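Local coordinates for protein D-alanyl transferase DltD (Enterococcus faecium TX0133A04, PDB 6PFX) that probably transfers D-alanine to lipoteichoic acid during D-alanylation of the Gram-positive cell wall, at residues 105-111 and 266-272; 316-321 and 386-392; 74-80 and 116-120. The contacts are given in a common frame with arbitrary orientation. Residues are numbered along the deposited sequence.

Interaction 1. Residues 105-111 and 266-272; sequences QWFVKNG and YRFSPEF
F107, Y266 and E271 carry most of this contact. F107 is the centre of an inverse gamma turn (phi/psi -91/52) with chi1 m, and V108 N bonds weakly to W106 O at 3.0 Å. The F107 ring takes E271 CG over one face, 3.5 Å from its centroid. The edge of that ring meets the face of F272, with centroids 4.7 Å apart and planes at 53°. Y266 (chi1 m) lies across Q105, whose CA sits 4.0 Å from the Y266 ring centroid. A water joins Q105 NE2 (3.1 Å) to Y266 OH (2.7 Å). Nearest CA pairs are F107-Y266 at 4.9 Å, K109-S269 at 4.6 Å and G111-P270 at 5.2 Å. The setting is an SGNH-hydrolase-like fold: the loop after central strand 97-101 packs on the start of helix 271-284. A type I turn runs from V108 to G111, with G111 N to V108 O at 2.9 Å. S269 OG donates to V108 O at 2.6 Å and accepts from E271 N at 2.9 Å, so one hydroxyl caps the helix and ties it to the turn. E271 (chi1 t, chi2 p) sends its carboxylate on to Q78 and S79, with OE2 3.3 Å from W106 CE3.

Interaction 2. Residues 316-321 and 386-392; sequences KKIKFQ and WQHQIPD
This is a helix-to-loop packing at the rim of the alpha/beta fold. Segment 316-321 of helix 308-323 packs against segment 386-392, the last part of helix 384-388 and the loop after it. The closest CA atoms are K317 CA and P391 CA, 5.2 Å apart; Q321 CA and W386 CA are 9.4 Å apart. K317 is extended, with all four chi angles t. Its NZ donates to W386 O and Q389 O, both at 2.8 Å, and weakly to Q387 O at 3.1 Å. R267 O is a further acceptor. The ammonium thus gathers carbonyls of residues 386-389 and of R267. Q389 N also bonds W386 O at 3.0 Å. The K317 chain crosses the W386 face, with CE 4.0 Å from the six-membered ring centroid. F320 CD1 touches W386 CH2 at 3.5 Å, but the rings barely overlap. K316 NZ donates to P391 O at 2.7 Å, weakly to D392 O at 3.4 Å, and also to L394 O. Q321 NE2 is satisfied by F272 O and Q276 OE1. W386 has chi1 t, and its NE1 donates to Q321 OE1 at 2.9 Å, near the ring plane.

Interaction 3. Residues 74-80 and 116-120; sequences APGTQSL and YFNTY
Y120 lays its ring over the methyl of T77, with CG2 3.4 Å from the ring centroid and 12° off the normal. The same ring reaches A74 and P75 through its hydroxyl. Y120 OH donates to P75 O at 2.8 Å and lies 3.0 Å from A74 CB. Residues A74 to T77 form a type II turn closed by T77 N to A74 O at 3.0 Å. P75 has phi/psi -60/119 and G76 91/1. T77 has chi1 p. Its OG1 accepts from A74 N at 2.9 Å and has a further partner in G44 O. From Q78, at the N-cap position, the chain enters helix 79-89. The opposing segment 116-120 is helical. Closest CA atoms are G76 and Y116 at 5.2 Å. G76 CA sits over the Y116 ring, 3.8 Å from its centroid. A CB on G76 would clash with Y116 CD1, and the turn angles also call for glycine. Y116 and Y120 both have chi1 m; F117 has chi1 t. L80 CD2 meets the edge of the F117 ring at CE1, 3.7 Å away. P75 also touches S46, part of a possible Ser-His-Asp triad expected of an SGNH-hydrolase-like fold. The contact is mostly CH-pi and apolar packing with one cross-segment hydrogen bond. The fit therefore depends largely on shape, while Y120 OH fixes the P75 carbonyl of the turn.

In the fold
Interaction 1 lies between the other two and touches both. E271 links it to interaction 3: OE2 is 2.8 Å from S79 N, and OE1 is 2.9 Å from Q78 NE2, both probable hydrogen bonds. On the other side, R267 O is 2.8 Å from K317 NZ and F272 O is 3.0 Å from Q321 NE2, probable bonds to interaction 2. Centres are about 11 Å apart for interactions 1 and 2, and about 14 Å for 1 and 3. Interactions 2 and 3 do not touch; their centres are about 23 Å apart and their nearest atoms about 7 Å. The possible S46-H348-D345 triad is touched by P75 of interaction 3, and Q105 of interaction 1 lies near it.

Interaction 1. Residues 105-111 and 266-272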
loop_
_atom_site.group_PDB
_atom_site.type_symbol
_atom_site.label_atom_id
_atom_site.label_comp_id
_atom_site.label_asym_id
_atom_site.label_seq_id
_atom_site.Cartn_x
_atom_site.Cartn_y
_atom_site.Cartn_z
ATOM N N GLN A 105 6.975 8.121 2.589
ATOM C CA GLN A 105 6.472 8.977 3.657
ATOM C C GLN A 105 5.846 8.191 4.796
ATOM O O GLN A 105 5.631 8.742 5.879
ATOM C CB GLN A 105 5.420 9.945 3.115
ATOM C CG GLN A 105 5.919 10.836 2.009
ATOM C CD GLN A 105 6.051 10.107 0.679
ATOM O OE1 GLN A 105 5.347 9.121 0.418
ATOM N NE2 GLN A 105 6.982 10.566 -0.153
ATOM N N TRP A 106 5.546 6.916 4.585
ATOM C CA TRP A 106 5.061 6.124 5.696
ATOM C C TRP A 106 6.117 5.964 6.778
ATOM O O TRP A 106 5.780 5.743 7.946
ATOM C CB TRP A 106 4.730 4.720 5.227
ATOM C CG TRP A 106 3.569 4.566 4.322
ATOM C CD1 TRP A 106 2.619 5.496 4.006
ATOM C CD2 TRP A 106 3.233 3.380 3.605
ATOM N NE1 TRP A 106 1.694 4.939 3.141
ATOM C CE2 TRP A 106 2.061 3.642 2.876
ATOM C CE3 TRP A 106 3.816 2.113 3.512
ATOM C CZ2 TRP A 106 1.457 2.674 2.063
ATOM C CZ3 TRP A 106 3.224 1.160 2.704
ATOM C CH2 TRP A 106 2.062 1.446 1.988
ATOM N N PHE A 107 7.389 6.018 6.396
ATOM C CA PHE A 107 8.494 5.576 7.239
ATOM C C PHE A 107 9.048 6.702 8.092
ATOM O O PHE A 107 10.247 6.942 8.160
ATOM C CB PHE A 107 9.551 4.941 6.348
ATOM C CG PHE A 107 9.072 3.660 5.675
ATOM C CD1 PHE A 107 8.247 3.683 4.545
ATOM C CD2 PHE A 107 9.421 2.432 6.210
ATOM C CE1 PHE A 107 7.797 2.483 3.962
ATOM C CE2 PHE A 107 8.995 1.256 5.639
ATOM C CZ PHE A 107 8.184 1.277 4.502
ATOM N N VAL A 108 8.143 7.365 8.799
ATOM C CA VAL A 108 8.528 8.444 9.699
ATOM C C VAL A 108 8.953 7.888 11.058
ATOM O O VAL A 108 8.638 6.757 11.435
ATOM C CB VAL A 108 7.418 9.510 9.834
ATOM C CG1 VAL A 108 7.260 10.286 8.528
ATOM C CG2 VAL A 108 6.106 8.879 10.284
ATOM N N LYS A 109 9.659 8.730 11.821
ATOM C CA LYS A 109 10.343 8.289 13.035
ATOM C C LYS A 109 9.417 7.549 13.991
ATOM O O LYS A 109 9.814 6.547 14.598
ATOM C CB LYS A 109 10.969 9.509 13.731
ATOM C CG LYS A 109 11.710 9.190 15.029
ATOM C CD LYS A 109 12.422 10.425 15.607
ATOM C CE LYS A 109 13.291 10.070 16.812
ATOM N NZ LYS A 109 14.073 11.250 17.309
ATOM N N ASN A 110 8.191 8.032 14.158
ATOM C CA ASN A 110 7.264 7.437 15.109
ATOM C C ASN A 110 6.287 6.468 14.458
ATOM O O ASN A 110 5.432 5.912 15.154
ATOM C CB ASN A 110 6.484 8.526 15.855
ATOM C CG ASN A 110 7.372 9.380 16.741
ATOM O OD1 ASN A 110 8.397 8.924 17.243
ATOM N ND2 ASN A 110 6.976 10.629 16.938
ATOM N N GLY A 111 6.387 6.260 13.153
ATOM C CA GLY A 111 5.508 5.340 12.456
ATOM C C GLY A 111 4.119 5.905 12.205
ATOM O O GLY A 111 3.846 7.101 12.386
ATOM N N TYR A 266 13.273 9.537 6.422
ATOM C CA TYR A 266 12.429 8.354 6.318
ATOM C C TYR A 266 13.226 7.056 6.450
ATOM O O TYR A 266 12.745 5.987 6.047
ATOM C CB TYR A 266 11.691 8.364 4.976
ATOM C CG TYR A 266 10.818 9.568 4.677
ATOM C CD1 TYR A 266 10.093 10.200 5.677
ATOM C CD2 TYR A 266 10.677 10.034 3.370
ATOM C CE1 TYR A 266 9.281 11.288 5.395
ATOM C CE2 TYR A 266 9.870 11.119 3.083
ATOM C CZ TYR A 266 9.157 11.730 4.086
ATOM O OH TYR A 266 8.361 12.816 3.761
ATOM N N ARG A 267 14.429 7.124 7.008
ATOM C CA ARG A 267 15.274 5.943 7.053
ATOM C C ARG A 267 15.109 5.162 8.344
ATOM O O ARG A 267 15.595 4.031 8.413
ATOM C CB ARG A 267 16.747 6.308 6.846
ATOM C CG ARG A 267 17.043 6.874 5.457
ATOM C CD ARG A 267 18.453 7.438 5.314
ATOM N NE ARG A 267 18.708 8.377 6.395
ATOM C CZ ARG A 267 19.893 8.565 6.962
ATOM N NH1 ARG A 267 20.957 7.890 6.562
ATOM N NH2 ARG A 267 20.005 9.402 7.974
ATOM N N PHE A 268 14.412 5.715 9.342
ATOM C CA PHE A 268 14.310 5.113 10.675
ATOM C C PHE A 268 12.849 5.106 11.093
ATOM O O PHE A 268 12.244 6.173 11.207
ATOM C CB PHE A 268 15.128 5.927 11.700
ATOM C CG PHE A 268 16.513 6.209 11.247
ATOM C CD1 PHE A 268 17.389 5.184 10.993
ATOM C CD2 PHE A 268 16.929 7.505 11.020
ATOM C CE1 PHE A 268 18.663 5.451 10.529
ATOM C CE2 PHE A 268 18.194 7.769 10.574
ATOM C CZ PHE A 268 19.059 6.750 10.315
ATOM N N SER A 269 12.271 3.918 11.321
ATOM C CA SER A 269 10.838 3.924 11.599
ATOM C C SER A 269 10.342 2.575 12.084
ATOM O O SER A 269 10.849 1.548 11.622
ATOM C CB SER A 269 10.084 4.214 10.288
ATOM O OG SER A 269 8.688 4.340 10.474
ATOM N N PRO A 270 9.335 2.537 12.969
ATOM C CA PRO A 270 8.600 1.282 13.195
ATOM C C PRO A 270 7.984 0.741 11.929
ATOM O O PRO A 270 7.716 -0.458 11.860
ATOM C CB PRO A 270 7.500 1.676 14.195
ATOM C CG PRO A 270 8.014 2.934 14.846
ATOM C CD PRO A 270 8.812 3.642 13.794
ATOM N N GLU A 271 7.759 1.585 10.919
ATOM C CA GLU A 271 7.130 1.125 9.687
ATOM C C GLU A 271 7.930 0.024 8.994
ATOM O O GLU A 271 7.350 -0.785 8.259
ATOM C CB GLU A 271 6.923 2.300 8.729
ATOM C CG GLU A 271 6.162 1.917 7.447
ATOM C CD GLU A 271 4.652 1.725 7.602
ATOM O OE1 GLU A 271 4.057 2.170 8.604
ATOM O OE2 GLU A 271 4.044 1.133 6.675
ATOM N N PHE A 272 9.255 -0.005 9.173
ATOM C CA PHE A 272 10.041 -1.078 8.574
ATOM C C PHE A 272 9.615 -2.423 9.136
ATOM O O PHE A 272 9.599 -3.428 8.423
ATOM C CB PHE A 272 11.537 -0.856 8.808
ATOM C CG PHE A 272 12.114 0.244 7.966
ATOM C CD1 PHE A 272 12.418 0.032 6.634
ATOM C CD2 PHE A 272 12.317 1.496 8.502
ATOM C CE1 PHE A 272 12.919 1.042 5.855
ATOM C CE2 PHE A 272 12.822 2.507 7.725
ATOM C CZ PHE A 272 13.123 2.276 6.401
HETATM O O HOH W 1 7.567 13.301 1.238
#

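Interaction 2. Residues 316-321 and 386-392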
loop_
_atom_site.group_PDB
_atom_site.type_symbol
_atom_site.label_atom_id
_atom_site.label_comp_id
_atom_site.label_asym_id
_atom_site.label_seq_id
_atom_site.Cartn_x
_atom_site.Cartn_y
_atom_site.Cartn_z
ATOM N N LYS A 316 17.545 2.165 -0.577
ATOM C CA LYS A 316 18.561 1.148 -0.319
ATOM C C LYS A 316 18.136 0.240 0.827
ATOM O O LYS A 316 18.279 -0.988 0.743
ATOM C CB LYS A 316 19.898 1.815 0.021
ATOM C CG LYS A 316 21.072 0.841 0.212
ATOM C CD LYS A 316 22.399 1.555 0.456
ATOM C CE LYS A 316 23.567 0.603 0.295
ATOM N NZ LYS A 316 24.034 0.075 1.583
ATOM N N LYS A 317 17.611 0.833 1.898
ATOM C CA LYS A 317 17.233 0.071 3.079
ATOM C C LYS A 317 16.047 -0.845 2.788
ATOM O O LYS A 317 16.056 -2.028 3.161
ATOM C CB LYS A 317 16.921 1.025 4.235
ATOM C CG LYS A 317 16.608 0.307 5.532
ATOM C CD LYS A 317 16.625 1.261 6.727
ATOM C CE LYS A 317 16.150 0.564 7.995
ATOM N NZ LYS A 317 16.337 1.458 9.196
ATOM N N ILE A 318 15.014 -0.325 2.114
ATOM C CA ILE A 318 13.845 -1.163 1.842
ATOM C C ILE A 318 14.177 -2.258 0.838
ATOM O O ILE A 318 13.675 -3.383 0.957
ATOM C CB ILE A 318 12.615 -0.314 1.462
ATOM C CG1 ILE A 318 11.323 -1.031 1.867
ATOM C CG2 ILE A 318 12.614 0.038 0.008
ATOM C CD1 ILE A 318 11.158 -1.165 3.362
ATOM N N LYS A 319 15.057 -1.967 -0.127
ATOM C CA LYS A 319 15.479 -2.978 -1.093
ATOM C C LYS A 319 16.333 -4.057 -0.442
ATOM O O LYS A 319 16.214 -5.230 -0.808
ATOM C CB LYS A 319 16.149 -2.325 -2.300
ATOM C CG LYS A 319 15.144 -1.537 -3.142
ATOM C CD LYS A 319 15.655 -1.190 -4.535
ATOM C CE LYS A 319 17.042 -0.611 -4.524
ATOM N NZ LYS A 319 17.375 -0.087 -5.885
ATOM N N PHE A 320 17.153 -3.701 0.550
ATOM C CA PHE A 320 17.854 -4.729 1.313
ATOM C C PHE A 320 16.859 -5.647 2.014
ATOM O O PHE A 320 16.990 -6.878 1.972
ATOM C CB PHE A 320 18.794 -4.075 2.322
ATOM C CG PHE A 320 19.533 -5.054 3.174
ATOM C CD1 PHE A 320 19.000 -5.504 4.370
ATOM C CD2 PHE A 320 20.763 -5.536 2.773
ATOM C CE1 PHE A 320 19.694 -6.417 5.157
ATOM C CE2 PHE A 320 21.453 -6.440 3.549
ATOM C CZ PHE A 320 20.913 -6.892 4.734
ATOM N N GLN A 321 15.826 -5.070 2.633
ATOM C CA GLN A 321 14.848 -5.893 3.341
ATOM C C GLN A 321 14.122 -6.821 2.372
ATOM O O GLN A 321 13.868 -7.994 2.681
ATOM C CB GLN A 321 13.842 -4.997 4.077
ATOM C CG GLN A 321 12.828 -5.746 4.989
ATOM C CD GLN A 321 12.060 -4.785 5.890
ATOM O OE1 GLN A 321 12.386 -3.591 5.951
ATOM N NE2 GLN A 321 11.033 -5.281 6.571
ATOM N N TRP A 386 16.788 -3.122 13.458
ATOM C CA TRP A 386 16.486 -2.885 12.052
ATOM C C TRP A 386 15.794 -1.537 11.851
ATOM O O TRP A 386 16.130 -0.786 10.924
ATOM C CB TRP A 386 15.639 -4.031 11.481
ATOM C CG TRP A 386 15.290 -3.736 10.045
ATOM C CD1 TRP A 386 14.055 -3.470 9.528
ATOM C CD2 TRP A 386 16.214 -3.587 8.968
ATOM N NE1 TRP A 386 14.152 -3.183 8.188
ATOM C CE2 TRP A 386 15.468 -3.263 7.814
ATOM C CE3 TRP A 386 17.599 -3.724 8.860
ATOM C CZ2 TRP A 386 16.065 -3.057 6.573
ATOM C CZ3 TRP A 386 18.188 -3.522 7.636
ATOM C CH2 TRP A 386 17.419 -3.222 6.495
ATOM N N GLN A 387 14.818 -1.214 12.702
ATOM C CA GLN A 387 14.116 0.058 12.576
ATOM C C GLN A 387 15.088 1.232 12.585
ATOM O O GLN A 387 14.894 2.215 11.859
ATOM C CB GLN A 387 13.087 0.189 13.700
ATOM C CG GLN A 387 11.964 -0.829 13.639
ATOM C CD GLN A 387 11.128 -0.864 14.907
ATOM O OE1 GLN A 387 10.927 0.154 15.565
ATOM N NE2 GLN A 387 10.643 -2.041 15.254
ATOM N N HIS A 388 16.161 1.131 13.373
ATOM C CA HIS A 388 17.132 2.206 13.532
ATOM C C HIS A 388 18.365 2.052 12.642
ATOM O O HIS A 388 19.264 2.899 12.701
ATOM C CB HIS A 388 17.586 2.281 14.999
ATOM C CG HIS A 388 16.471 2.476 15.979
ATOM N ND1 HIS A 388 15.319 3.168 15.673
ATOM C CD2 HIS A 388 16.340 2.082 17.268
ATOM C CE1 HIS A 388 14.525 3.187 16.729
ATOM N NE2 HIS A 388 15.120 2.534 17.709
ATOM N N GLN A 389 18.412 1.020 11.801
ATOM C CA GLN A 389 19.614 0.699 11.039
ATOM C C GLN A 389 19.899 1.775 10.000
ATOM O O GLN A 389 19.030 2.111 9.194
ATOM C CB GLN A 389 19.404 -0.640 10.324
ATOM C CG GLN A 389 20.429 -0.967 9.236
ATOM C CD GLN A 389 21.592 -1.788 9.741
ATOM O OE1 GLN A 389 21.408 -2.798 10.418
ATOM N NE2 GLN A 389 22.799 -1.370 9.397
ATOM N N ILE A 390 21.132 2.269 9.984
ATOM C CA ILE A 390 21.566 3.204 8.935
ATOM C C ILE A 390 21.851 2.418 7.671
ATOM O O ILE A 390 22.566 1.405 7.724
ATOM C CB ILE A 390 22.803 3.979 9.403
ATOM C CG1 ILE A 390 22.501 4.690 10.721
ATOM C CG2 ILE A 390 23.230 4.966 8.326
ATOM C CD1 ILE A 390 23.681 5.480 11.303
ATOM N N PRO A 391 21.333 2.837 6.505
ATOM C CA PRO A 391 21.461 2.003 5.300
ATOM C C PRO A 391 22.873 1.868 4.748
ATOM O O PRO A 391 23.135 0.911 4.010
ATOM C CB PRO A 391 20.568 2.715 4.265
ATOM C CG PRO A 391 19.692 3.594 5.012
ATOM C CD PRO A 391 20.391 3.956 6.303
ATOM N N ASP A 392 23.784 2.797 5.049
ATOM C CA ASP A 392 24.984 2.932 4.230
ATOM C C ASP A 392 25.911 1.727 4.309
ATOM O O ASP A 392 26.607 1.429 3.333
ATOM C CB ASP A 392 25.764 4.179 4.640
ATOM C CG ASP A 392 24.973 5.445 4.455
ATOM O OD1 ASP A 392 23.749 5.423 4.712
ATOM O OD2 ASP A 392 25.587 6.467 4.075
#

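Interaction 3. Residues 74-80 and 116-120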
loop_
_atom_site.group_PDB
_atom_site.type_symbol
_atom_site.label_atom_id
_atom_site.label_comp_id
_atom_site.label_asym_id
_atom_site.label_seq_id
_atom_site.Cartn_x
_atom_site.Cartn_y
_atom_site.Cartn_z
ATOM N N ALA A 74 -5.847 3.333 0.631
ATOM C CA ALA A 74 -6.688 4.512 0.813
ATOM C C ALA A 74 -5.883 5.537 1.603
ATOM O O ALA A 74 -4.776 5.242 2.066
ATOM C CB ALA A 74 -7.997 4.158 1.537
ATOM N N PRO A 75 -6.382 6.763 1.753
ATOM C CA PRO A 75 -5.574 7.771 2.459
ATOM C C PRO A 75 -5.274 7.330 3.882
ATOM O O PRO A 75 -6.178 7.091 4.685
ATOM C CB PRO A 75 -6.447 9.032 2.410
ATOM C CG PRO A 75 -7.278 8.849 1.203
ATOM C CD PRO A 75 -7.592 7.362 1.158
ATOM N N GLY A 76 -3.990 7.185 4.180
ATOM C CA GLY A 76 -3.555 6.802 5.501
ATOM C C GLY A 76 -3.406 5.315 5.747
ATOM O O GLY A 76 -3.056 4.932 6.870
ATOM N N THR A 77 -3.655 4.461 4.752
ATOM C CA THR A 77 -3.376 3.038 4.916
ATOM C C THR A 77 -1.872 2.815 4.757
ATOM O O THR A 77 -1.300 3.162 3.718
ATOM C CB THR A 77 -4.143 2.159 3.927
ATOM O OG1 THR A 77 -3.820 2.510 2.579
ATOM C CG2 THR A 77 -5.639 2.292 4.148
ATOM N N GLN A 78 -1.231 2.277 5.800
ATOM C CA GLN A 78 0.188 1.919 5.771
ATOM C C GLN A 78 0.328 0.416 6.011
ATOM O O GLN A 78 -0.631 -0.335 5.804
ATOM C CB GLN A 78 0.979 2.764 6.778
ATOM C CG GLN A 78 0.717 4.266 6.619
ATOM C CD GLN A 78 1.700 5.222 7.330
ATOM O OE1 GLN A 78 1.536 6.443 7.229
ATOM N NE2 GLN A 78 2.703 4.692 8.035
ATOM N N SER A 79 1.507 -0.052 6.431
ATOM C CA SER A 79 1.765 -1.492 6.352
ATOM C C SER A 79 0.904 -2.293 7.325
ATOM O O SER A 79 0.430 -3.380 6.980
ATOM C CB SER A 79 3.246 -1.806 6.574
ATOM O OG SER A 79 4.021 -1.303 5.500
ATOM N N LEU A 80 0.708 -1.788 8.547
ATOM C CA LEU A 80 -0.064 -2.526 9.543
ATOM C C LEU A 80 -1.496 -2.740 9.062
ATOM O O LEU A 80 -2.019 -3.860 9.099
ATOM C CB LEU A 80 -0.032 -1.771 10.869
ATOM C CG LEU A 80 -0.457 -2.530 12.117
ATOM C CD1 LEU A 80 0.075 -1.789 13.328
ATOM C CD2 LEU A 80 -1.943 -2.621 12.191
ATOM N N TYR A 116 -4.413 7.629 11.741
ATOM C CA TYR A 116 -4.534 6.750 10.581
ATOM C C TYR A 116 -4.864 5.330 11.019
ATOM O O TYR A 116 -5.743 4.677 10.442
ATOM C CB TYR A 116 -3.233 6.767 9.772
ATOM C CG TYR A 116 -2.972 8.065 9.017
ATOM C CD1 TYR A 116 -4.014 8.901 8.640
ATOM C CD2 TYR A 116 -1.680 8.445 8.676
ATOM C CE1 TYR A 116 -3.773 10.085 7.945
ATOM C CE2 TYR A 116 -1.432 9.629 7.992
ATOM C CZ TYR A 116 -2.482 10.438 7.629
ATOM O OH TYR A 116 -2.235 11.605 6.946
ATOM N N PHE A 117 -4.163 4.834 12.043
ATOM C CA PHE A 117 -4.456 3.501 12.550
ATOM C C PHE A 117 -5.928 3.390 12.928
ATOM O O PHE A 117 -6.602 2.411 12.581
ATOM C CB PHE A 117 -3.579 3.177 13.758
ATOM C CG PHE A 117 -3.963 1.890 14.419
ATOM C CD1 PHE A 117 -3.488 0.686 13.941
ATOM C CD2 PHE A 117 -4.844 1.884 15.478
ATOM C CE1 PHE A 117 -3.871 -0.501 14.521
ATOM C CE2 PHE A 117 -5.225 0.697 16.069
ATOM C CZ PHE A 117 -4.741 -0.494 15.586
ATOM N N ASN A 118 -6.443 4.399 13.640
ATOM C CA ASN A 118 -7.813 4.348 14.141
ATOM C C ASN A 118 -8.830 4.304 13.006
ATOM O O ASN A 118 -9.870 3.646 13.125
ATOM C CB ASN A 118 -8.092 5.553 15.044
ATOM C CG ASN A 118 -7.334 5.493 16.355
ATOM O OD1 ASN A 118 -6.821 4.447 16.748
ATOM N ND2 ASN A 118 -7.266 6.627 17.045
ATOM N N THR A 119 -8.559 5.003 11.900
ATOM C CA THR A 119 -9.518 5.032 10.800
ATOM C C THR A 119 -9.761 3.641 10.227
ATOM O O THR A 119 -10.895 3.297 9.871
ATOM C CB THR A 119 -9.031 5.968 9.695
ATOM O OG1 THR A 119 -8.958 7.299 10.206
ATOM C CG2 THR A 119 -9.976 5.930 8.500
ATOM N N TYR A 120 -8.713 2.831 10.116
ATOM C CA TYR A 120 -8.818 1.533 9.471
ATOM C C TYR A 120 -8.821 0.370 10.442
ATOM O O TYR A 120 -9.019 -0.771 10.008
ATOM C CB TYR A 120 -7.700 1.373 8.440
ATOM C CG TYR A 120 -7.815 2.403 7.355
ATOM C CD1 TYR A 120 -8.643 2.182 6.263
ATOM C CD2 TYR A 120 -7.128 3.607 7.434
ATOM C CE1 TYR A 120 -8.771 3.119 5.260
ATOM C CE2 TYR A 120 -7.254 4.563 6.433
ATOM C CZ TYR A 120 -8.080 4.306 5.350
ATOM O OH TYR A 120 -8.224 5.226 4.339
#